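Side-chain contacts in GCN5-related N-acetyltransferase (Exiguobacterium sibiricum 255-15, PDB 3GY9), which binds coenzyme A and probably transfers an acyl group from it to an acceptor that has not been identified: residues V61-G66 and H91-A96; K100-A105 and D110-Y115; F122-G127 and I136-D141. All coordinates share one frame; numbering follows the deposited sequence.

Contact 1 of 3, residues V61-G66 and H91-A96; sequences VLACGG and HGIGTA. With COA (coenzyme A), chain B.
Ala-63 and Ile-93 lie where the strand segment 61-66 and the first turn of the helix in 91-96 come nearest, their CA atoms 7.6 Å apart. No hydrogen bond joins the two backbones, so side chains alone make the contact. Gly-92 is the N-cap of the helix, and its O accepts the first-turn bond from the N of Ala-96. Its phi of 87° is an angle that suits glycine.

Ile-93 reaches the strand with two branches. Its CG2, anti to the backbone N, meets CB of Ala-63 at 3.9 Å, while CG1 carries CD1 to CD1 of Leu-62 at 3.8 Å. The Leu-62 and Ile-93 side chains cross at about a right angle. A beta-branched residue suits this place because it fills both positions at once, and the small alanine lets the helix come close to the strand.

The turn's other side grips the pyrophosphate of coenzyme A. The N of Gly-92 donates to O2A and the N of Gly-94 to O4A, each at 2.8 Å. Thr-95 holds O1A twice, through its N at 3.0 Å and its OG1 at 2.6 Å. Gly-94, with no side chain, lets O6A of the cofactor lie against the helix start. Such amides at a helix start form the pyrophosphate-binding loop of GNAT enzymes, and the helix dipole probably favours the negative charge.

Val-84 N and Ser-90 OG add further bonds to the cofactor. Ile-93 also packs on Ala-54 of strand 50-55 and on Val-4, while strand 61-69 is hydrogen-bonded between strands 50-55 and 76-84; the helix start therefore lies over strands 50-55 and 61-69.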
# COMPACT_ATOMS: atom_id res chain seq x y z
N VAL A 61 15.47 0.28 -0.89
CA VAL A 61 14.01 0.35 -0.73
C VAL A 61 13.56 1.78 -1.04
O VAL A 61 14.00 2.74 -0.38
CB VAL A 61 13.58 0.02 0.72
CG1 VAL A 61 12.08 0.30 0.92
CG2 VAL A 61 13.90 -1.40 1.06
N LEU A 62 12.69 1.93 -2.04
CA LEU A 62 12.17 3.26 -2.39
C LEU A 62 10.72 3.50 -1.95
O LEU A 62 10.27 4.64 -1.93
CB LEU A 62 12.26 3.48 -3.90
CG LEU A 62 13.64 3.38 -4.56
CD1 LEU A 62 13.52 3.64 -6.02
CD2 LEU A 62 14.64 4.32 -3.92
N ALA A 63 10.01 2.42 -1.60
CA ALA A 63 8.60 2.49 -1.24
C ALA A 63 8.15 1.20 -0.61
O ALA A 63 8.78 0.15 -0.78
CB ALA A 63 7.75 2.76 -2.45
N CYS A 64 7.05 1.29 0.13
CA CYS A 64 6.39 0.11 0.63
C CYS A 64 4.89 0.29 0.51
O CYS A 64 4.41 1.42 0.38
CB CYS A 64 6.78 -0.16 2.10
SG CYS A 64 6.36 1.14 3.26
N GLY A 65 4.16 -0.82 0.61
CA GLY A 65 2.69 -0.77 0.64
C GLY A 65 2.11 -2.15 0.48
O GLY A 65 2.68 -3.00 -0.19
N GLY A 66 0.95 -2.36 1.08
CA GLY A 66 0.36 -3.67 1.03
C GLY A 66 -1.10 -3.64 1.35
O GLY A 66 -1.75 -2.61 1.24
N HIS A 91 7.65 9.36 -10.29
CA HIS A 91 8.33 8.52 -11.30
C HIS A 91 7.60 7.21 -11.56
O HIS A 91 8.19 6.27 -12.11
CB HIS A 91 9.76 8.21 -10.86
CG HIS A 91 10.67 9.39 -10.91
ND1 HIS A 91 11.11 10.04 -9.78
CD2 HIS A 91 11.19 10.06 -11.96
CE1 HIS A 91 11.88 11.05 -10.13
NE2 HIS A 91 11.94 11.09 -11.45
N GLY A 92 6.34 7.14 -11.15
CA GLY A 92 5.50 5.99 -11.44
C GLY A 92 5.57 4.84 -10.46
O GLY A 92 4.93 3.83 -10.65
N ILE A 93 6.36 4.97 -9.39
CA ILE A 93 6.49 3.89 -8.41
C ILE A 93 5.17 3.62 -7.66
O ILE A 93 4.74 2.47 -7.54
CB ILE A 93 7.64 4.19 -7.42
CG1 ILE A 93 8.99 4.25 -8.18
CG2 ILE A 93 7.69 3.14 -6.32
CD1 ILE A 93 10.13 4.79 -7.35
N GLY A 94 4.55 4.67 -7.14
CA GLY A 94 3.30 4.50 -6.41
C GLY A 94 2.26 3.83 -7.29
O GLY A 94 1.51 2.94 -6.83
N THR A 95 2.16 4.26 -8.54
CA THR A 95 1.22 3.63 -9.46
C THR A 95 1.50 2.15 -9.62
O THR A 95 0.58 1.35 -9.53
CB THR A 95 1.21 4.35 -10.80
OG1 THR A 95 0.80 5.71 -10.59
CG2 THR A 95 0.24 3.69 -11.75
N ALA A 96 2.76 1.77 -9.84
CA ALA A 96 3.09 0.36 -10.04
C ALA A 96 2.79 -0.45 -8.79
O ALA A 96 2.27 -1.56 -8.86
CB ALA A 96 4.55 0.20 -10.40
N1A COA B . 3.24 13.78 -3.85
C2A COA B . 1.92 13.38 -3.83
N3A COA B . 1.31 12.89 -4.97
C4A COA B . 2.02 12.80 -6.12
C5A COA B . 3.35 13.19 -6.16
C6A COA B . 3.97 13.69 -5.02
N6A COA B . 5.20 14.18 -5.06
N7A COA B . 3.79 12.99 -7.43
C8A COA B . 2.78 12.48 -8.17
N9A COA B . 1.68 12.37 -7.36
C1B COA B . 0.34 11.90 -7.74
C2B COA B . -0.14 12.54 -9.03
O2B COA B . -1.54 12.75 -8.96
C3B COA B . 0.18 11.50 -10.07
O3B COA B . -0.66 11.53 -11.20
P3B COA B . -0.02 12.03 -12.59
O7A COA B . -1.06 11.97 -13.68
O8A COA B . 0.49 13.43 -12.38
O9A COA B . 1.15 11.14 -12.97
C4B COA B . -0.03 10.22 -9.29
O4B COA B . 0.39 10.51 -7.97
C5B COA B . 0.72 9.02 -9.87
O5B COA B . 2.09 9.30 -9.93
P1A COA B . 3.23 8.29 -9.37
O1A COA B . 2.93 6.87 -9.73
O2A COA B . 4.51 8.84 -9.89
O3A COA B . 3.09 8.58 -7.80
P2A COA B . 4.19 8.41 -6.66
O4A COA B . 5.22 7.35 -6.99
O5A COA B . 4.70 9.75 -6.27
O6A COA B . 3.26 7.84 -5.49
CBP COA B . 2.22 8.66 -3.46
CCP COA B . 2.16 8.58 -4.98
CDP COA B . 2.06 7.26 -2.88
CEP COA B . 1.05 9.55 -2.99
CAP COA B . 3.58 9.25 -3.02
OAP COA B . 3.79 10.48 -3.69
C9P COA B . 3.62 9.48 -1.54
O9P COA B . 3.95 8.45 -0.65
N8P COA B . 3.31 10.71 -1.15
C7P COA B . 3.31 11.11 0.25
C6P COA B . 2.19 12.12 0.54
C5P COA B . 2.47 13.43 -0.16
O5P COA B . 3.29 13.49 -1.09
N4P COA B . 1.79 14.49 0.28
C3P COA B . 1.73 15.72 -0.47
C2P COA B . 3.06 16.47 -0.49
S1P COA B . 3.75 16.83 1.15

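Contact 2 of 3, residues K100-A105 and D110-Y115; sequences KIMSEA and DRLVLY
Leu-112 of strand 111-114 carries the whole apolar contact with helix 93-105. Its CD2 meets CB of Ala-105 at 3.7 Å, and CD1 touches the same methyl at 3.9 Å, so the leucine fork straddles the alanine. The small Ala-105 suits this place because it lets the last turn of the helix settle close to the strand. CD1 of Leu-112 also comes within 4.1 Å of CA of Met-102, a selenomethionine, and more loosely toward CG of Met-102. The leucine reaches the helix with CG anti to its own carbonyl carbon (chi1 -60°).

No hydrogen bond crosses between 100-105 and 110-115. Polar bonding runs within each element or to other parts of the fold: Leu-112 pairs through its backbone with Leu-140 of the neighbouring strand, and Ala-105 N donates to Ile-101 O within the helix. Around the buried patch, Glu-104 forms a salt bridge with Arg-8, and Asp-110 forms one with Arg-75.

Strand 76-84, helix 93-105 and strand 111-114 make a beta-alpha-beta unit. All three touching residues are buried and apolar, which implies that the helix is seated on the second strand by dispersion and the hydrophobic effect.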
# COMPACT_ATOMS: atom_id res chain seq x y z
N LYS A 100 -0.24 -3.40 -8.54
CA LYS A 100 0.07 -4.75 -8.08
C LYS A 100 -0.81 -5.15 -6.89
O LYS A 100 -1.41 -6.24 -6.87
CB LYS A 100 1.55 -4.87 -7.72
CG LYS A 100 1.99 -6.30 -7.42
CD LYS A 100 3.50 -6.38 -7.25
CE LYS A 100 3.95 -7.80 -6.97
NZ LYS A 100 4.14 -8.59 -8.24
N ILE A 101 -0.90 -4.25 -5.92
CA ILE A 101 -1.74 -4.46 -4.74
C ILE A 101 -3.19 -4.72 -5.13
O ILE A 101 -3.82 -5.67 -4.65
CB ILE A 101 -1.66 -3.24 -3.80
CG1 ILE A 101 -0.28 -3.18 -3.12
CG2 ILE A 101 -2.77 -3.31 -2.74
CD1 ILE A 101 0.00 -1.87 -2.39
N MSE A 102 -3.73 -3.88 -5.99
CA MSE A 102 -5.15 -3.95 -6.36
C MSE A 102 -5.44 -5.27 -7.06
O MSE A 102 -6.40 -5.97 -6.75
CB MSE A 102 -5.53 -2.76 -7.23
CG MSE A 102 -5.43 -1.48 -6.45
SE MSE A 102 -5.41 0.08 -7.59
CE MSE A 102 -7.09 -0.02 -7.92
N SER A 103 -4.61 -5.59 -8.03
CA SER A 103 -4.83 -6.80 -8.81
C SER A 103 -4.79 -8.06 -7.93
O SER A 103 -5.64 -8.96 -8.08
CB SER A 103 -3.82 -6.85 -9.96
OG SER A 103 -4.04 -7.98 -10.76
N GLU A 104 -3.86 -8.11 -6.99
CA GLU A 104 -3.77 -9.27 -6.13
C GLU A 104 -4.89 -9.28 -5.08
O GLU A 104 -5.49 -10.32 -4.84
CB GLU A 104 -2.42 -9.34 -5.44
CG GLU A 104 -2.24 -10.58 -4.58
CD GLU A 104 -0.86 -10.71 -4.02
OE1 GLU A 104 0.10 -10.79 -4.83
OE2 GLU A 104 -0.73 -10.74 -2.78
N ALA A 105 -5.15 -8.14 -4.45
CA ALA A 105 -6.10 -8.10 -3.36
C ALA A 105 -7.50 -8.42 -3.81
O ALA A 105 -8.28 -8.99 -3.05
CB ALA A 105 -6.06 -6.73 -2.68
N ASP A 110 -13.89 -8.26 -2.28
CA ASP A 110 -14.83 -7.68 -3.23
C ASP A 110 -14.84 -6.16 -3.17
O ASP A 110 -15.45 -5.51 -4.02
CB ASP A 110 -16.24 -8.22 -2.96
CG ASP A 110 -16.34 -9.68 -3.28
OD1 ASP A 110 -16.03 -10.03 -4.43
OD2 ASP A 110 -16.66 -10.48 -2.40
N ARG A 111 -14.14 -5.60 -2.18
CA ARG A 111 -14.03 -4.17 -2.01
C ARG A 111 -12.71 -3.86 -1.37
O ARG A 111 -12.26 -4.61 -0.51
CB ARG A 111 -15.15 -3.68 -1.09
CG ARG A 111 -15.13 -2.18 -0.84
CD ARG A 111 -16.37 -1.73 -0.06
NE ARG A 111 -17.56 -1.74 -0.89
CZ ARG A 111 -18.65 -2.49 -0.68
NH1 ARG A 111 -18.74 -3.29 0.38
NH2 ARG A 111 -19.68 -2.40 -1.52
N LEU A 112 -12.05 -2.77 -1.79
CA LEU A 112 -10.83 -2.29 -1.12
C LEU A 112 -11.04 -0.88 -0.62
O LEU A 112 -11.64 -0.05 -1.30
CB LEU A 112 -9.63 -2.29 -2.07
CG LEU A 112 -9.26 -3.66 -2.63
CD1 LEU A 112 -8.12 -3.51 -3.61
CD2 LEU A 112 -8.88 -4.66 -1.53
N VAL A 113 -10.54 -0.64 0.59
CA VAL A 113 -10.67 0.66 1.23
C VAL A 113 -9.33 1.12 1.75
O VAL A 113 -8.43 0.33 1.94
CB VAL A 113 -11.69 0.63 2.38
CG1 VAL A 113 -13.04 0.13 1.87
CG2 VAL A 113 -11.22 -0.21 3.56
N LEU A 114 -9.22 2.42 2.01
CA LEU A 114 -7.98 2.98 2.56
C LEU A 114 -8.28 4.33 3.19
O LEU A 114 -9.32 4.94 2.95
CB LEU A 114 -6.88 3.10 1.49
CG LEU A 114 -7.20 4.01 0.29
CD1 LEU A 114 -6.73 5.44 0.52
CD2 LEU A 114 -6.58 3.45 -0.99
N TYR A 115 -7.31 4.78 4.00
CA TYR A 115 -7.37 6.10 4.62
C TYR A 115 -6.16 6.90 4.17
O TYR A 115 -5.04 6.58 4.54
CB TYR A 115 -7.39 5.96 6.13
CG TYR A 115 -7.61 7.28 6.84
CD1 TYR A 115 -6.54 8.10 7.14
CD2 TYR A 115 -8.88 7.69 7.19
CE1 TYR A 115 -6.73 9.31 7.78
CE2 TYR A 115 -9.09 8.90 7.84
CZ TYR A 115 -8.00 9.71 8.12
OH TYR A 115 -8.20 10.91 8.77

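Contact 3 of 3, residues F122-G127 and I136-D141; sequences FYQGLG and ITHTLD. With COA (coenzyme A), chain B.
In the C-terminal part of this GNAT fold, helix 120-125 packs on strand 138-141 through Tyr-123 and His-138, beside the coenzyme A pocket. CB of Tyr-123 sits over one face of the His-138 ring in a CH-pi contact, 4.0 Å from the ring centroid and 16° off the normal. The two rings themselves are oblique, with planes at 43°. With chi1 at -70°, Tyr-123 turns CG beside its backbone N, and the ring then leads away from the strand.

Histidine suits this place because its flat face receives the helix while both nitrogens find partners: ND1 of His-138 and OG1 of Thr-137 are hydrogen-bonded at 2.8 Å, and NE2 bonds Asp-120, which also accepts from Gln-124 NE2. These bonds fix the ring's rotation, and CG of Gln-124 lies at its edge. Thr-137 and His-138 form a classic beta bulge opposite Leu-114.

Phe-122 turns to the cofactor, with CCP of coenzyme A over the centre of one ring face and Leu-126 CD1 over the opposite face. Gly-127, the first residue to leave helical angles, has a positive phi, which suits glycine, and closes a Schellman motif with bonds back into the last turn. The O of Gly-127 lies 3.5 Å from CD1 of Leu-140.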
# COMPACT_ATOMS: atom_id res chain seq x y z
N PHE A 122 -4.06 11.10 -6.42
CA PHE A 122 -3.43 9.81 -6.73
C PHE A 122 -4.47 8.69 -6.71
O PHE A 122 -4.61 7.93 -7.68
CB PHE A 122 -2.31 9.52 -5.73
CG PHE A 122 -1.72 8.13 -5.83
CD1 PHE A 122 -1.11 7.71 -7.00
CD2 PHE A 122 -1.75 7.27 -4.75
CE1 PHE A 122 -0.56 6.43 -7.10
CE2 PHE A 122 -1.17 6.01 -4.83
CZ PHE A 122 -0.59 5.60 -6.02
N TYR A 123 -5.21 8.58 -5.60
CA TYR A 123 -6.17 7.48 -5.46
C TYR A 123 -7.36 7.59 -6.41
O TYR A 123 -7.82 6.58 -6.94
CB TYR A 123 -6.58 7.30 -3.98
CG TYR A 123 -5.42 6.75 -3.17
CD1 TYR A 123 -4.95 5.47 -3.41
CD2 TYR A 123 -4.78 7.52 -2.18
CE1 TYR A 123 -3.90 4.94 -2.70
CE2 TYR A 123 -3.71 6.99 -1.47
CZ TYR A 123 -3.27 5.70 -1.74
OH TYR A 123 -2.21 5.11 -1.07
N GLN A 124 -7.85 8.80 -6.65
CA GLN A 124 -8.91 8.95 -7.63
C GLN A 124 -8.45 8.57 -9.03
O GLN A 124 -9.21 7.97 -9.77
CB GLN A 124 -9.54 10.34 -7.60
CG GLN A 124 -10.31 10.56 -6.29
CD GLN A 124 -11.47 11.50 -6.44
OE1 GLN A 124 -12.26 11.40 -7.39
NE2 GLN A 124 -11.61 12.41 -5.48
N GLY A 125 -7.19 8.88 -9.36
CA GLY A 125 -6.63 8.50 -10.66
C GLY A 125 -6.59 7.00 -10.87
O GLY A 125 -6.64 6.51 -12.00
N LEU A 126 -6.50 6.26 -9.78
CA LEU A 126 -6.54 4.80 -9.83
C LEU A 126 -7.96 4.21 -9.85
O LEU A 126 -8.12 2.99 -9.97
CB LEU A 126 -5.79 4.25 -8.63
CG LEU A 126 -4.28 4.50 -8.58
CD1 LEU A 126 -3.76 4.20 -7.17
CD2 LEU A 126 -3.54 3.67 -9.63
N GLY A 127 -8.97 5.06 -9.69
CA GLY A 127 -10.36 4.63 -9.77
C GLY A 127 -11.10 4.64 -8.44
O GLY A 127 -12.31 4.38 -8.42
N ILE A 136 -12.15 5.61 6.90
CA ILE A 136 -11.74 5.46 5.50
C ILE A 136 -12.02 6.73 4.71
O ILE A 136 -12.95 7.48 5.00
CB ILE A 136 -12.39 4.25 4.77
CG1 ILE A 136 -13.91 4.40 4.67
CG2 ILE A 136 -12.03 2.94 5.47
CD1 ILE A 136 -14.54 3.45 3.66
N THR A 137 -11.15 6.97 3.73
CA THR A 137 -11.30 8.11 2.83
C THR A 137 -11.62 7.66 1.40
O THR A 137 -12.23 8.42 0.64
CB THR A 137 -10.02 8.98 2.77
OG1 THR A 137 -8.90 8.20 2.34
CG2 THR A 137 -9.73 9.64 4.13
N HIS A 138 -11.23 6.45 1.02
CA HIS A 138 -11.37 6.00 -0.37
C HIS A 138 -11.80 4.55 -0.44
O HIS A 138 -11.39 3.74 0.38
CB HIS A 138 -10.06 6.17 -1.14
CG HIS A 138 -9.69 7.60 -1.38
ND1 HIS A 138 -9.01 8.36 -0.45
CD2 HIS A 138 -9.93 8.42 -2.43
CE1 HIS A 138 -8.82 9.57 -0.93
NE2 HIS A 138 -9.38 9.64 -2.13
N THR A 139 -12.63 4.24 -1.43
CA THR A 139 -13.17 2.89 -1.60
C THR A 139 -13.25 2.51 -3.08
O THR A 139 -13.38 3.37 -3.95
CB THR A 139 -14.58 2.78 -0.94
OG1 THR A 139 -15.01 1.42 -0.93
CG2 THR A 139 -15.61 3.65 -1.67
N LEU A 140 -13.20 1.21 -3.36
CA LEU A 140 -13.33 0.73 -4.74
C LEU A 140 -13.91 -0.67 -4.73
O LEU A 140 -13.36 -1.55 -4.07
CB LEU A 140 -11.96 0.72 -5.42
CG LEU A 140 -11.88 0.16 -6.84
CD1 LEU A 140 -12.72 0.99 -7.79
CD2 LEU A 140 -10.42 0.09 -7.30
N ASP A 141 -14.99 -0.88 -5.48
CA ASP A 141 -15.60 -2.21 -5.62
C ASP A 141 -14.93 -3.01 -6.74
O ASP A 141 -14.53 -2.45 -7.75
CB ASP A 141 -17.09 -2.08 -5.96
CG ASP A 141 -17.92 -1.56 -4.81
OD1 ASP A 141 -17.51 -1.71 -3.63
OD2 ASP A 141 -19.00 -1.01 -5.10
N1A COA B . 3.24 13.78 -3.85
C2A COA B . 1.92 13.38 -3.83
N3A COA B . 1.31 12.89 -4.97
C4A COA B . 2.02 12.80 -6.12
C5A COA B . 3.35 13.19 -6.16
C6A COA B . 3.97 13.69 -5.02
N6A COA B . 5.20 14.18 -5.06
N7A COA B . 3.79 12.99 -7.43
C8A COA B . 2.78 12.48 -8.17
N9A COA B . 1.68 12.37 -7.36
C1B COA B . 0.34 11.90 -7.74
C2B COA B . -0.14 12.54 -9.03
O2B COA B . -1.54 12.75 -8.96
C3B COA B . 0.18 11.50 -10.07
O3B COA B . -0.66 11.53 -11.20
P3B COA B . -0.02 12.03 -12.59
O7A COA B . -1.06 11.97 -13.68
O8A COA B . 0.49 13.43 -12.38
O9A COA B . 1.15 11.14 -12.97
C4B COA B . -0.03 10.22 -9.29
O4B COA B . 0.39 10.51 -7.97
C5B COA B . 0.72 9.02 -9.87
O5B COA B . 2.09 9.30 -9.93
P1A COA B . 3.23 8.29 -9.37
O1A COA B . 2.93 6.87 -9.73
O2A COA B . 4.51 8.84 -9.89
O3A COA B . 3.09 8.58 -7.80
P2A COA B . 4.19 8.41 -6.66
O4A COA B . 5.22 7.35 -6.99
O5A COA B . 4.70 9.75 -6.27
O6A COA B . 3.26 7.84 -5.49
CBP COA B . 2.22 8.66 -3.46
CCP COA B . 2.16 8.58 -4.98
CDP COA B . 2.06 7.26 -2.88
CEP COA B . 1.05 9.55 -2.99
CAP COA B . 3.58 9.25 -3.02
OAP COA B . 3.79 10.48 -3.69
C9P COA B . 3.62 9.48 -1.54
O9P COA B . 3.95 8.45 -0.65
N8P COA B . 3.31 10.71 -1.15
C7P COA B . 3.31 11.11 0.25
C6P COA B . 2.19 12.12 0.54
C5P COA B . 2.47 13.43 -0.16
O5P COA B . 3.29 13.49 -1.09
N4P COA B . 1.79 14.49 0.28
C3P COA B . 1.73 15.72 -0.47
C2P COA B . 3.06 16.47 -0.49
S1P COA B . 3.75 16.83 1.15

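In the fold
The three contacts follow one another along the chain without nesting, and all reach the same mixed sheet. Contacts 1 and 2 use opposite ends of helix 93-105, their centres about 15 Å apart, and meet where Ile-101 packs on Gly-65 and Gly-66. Contacts 2 and 3 are closer, about 9 Å between centres, because strands 111-114 and 138-141 are neighbours; the Arg-111 to Asp-141 salt bridge and the packing of Met-102 on Leu-140 join them. Contacts 1 and 3, with centres about 16 Å apart, both touch coenzyme A, and Phe-122 packs on Gly-94 and Thr-95. The cofactor thus touches two helices, 93-105 and 120-125, that both pack on one sheet.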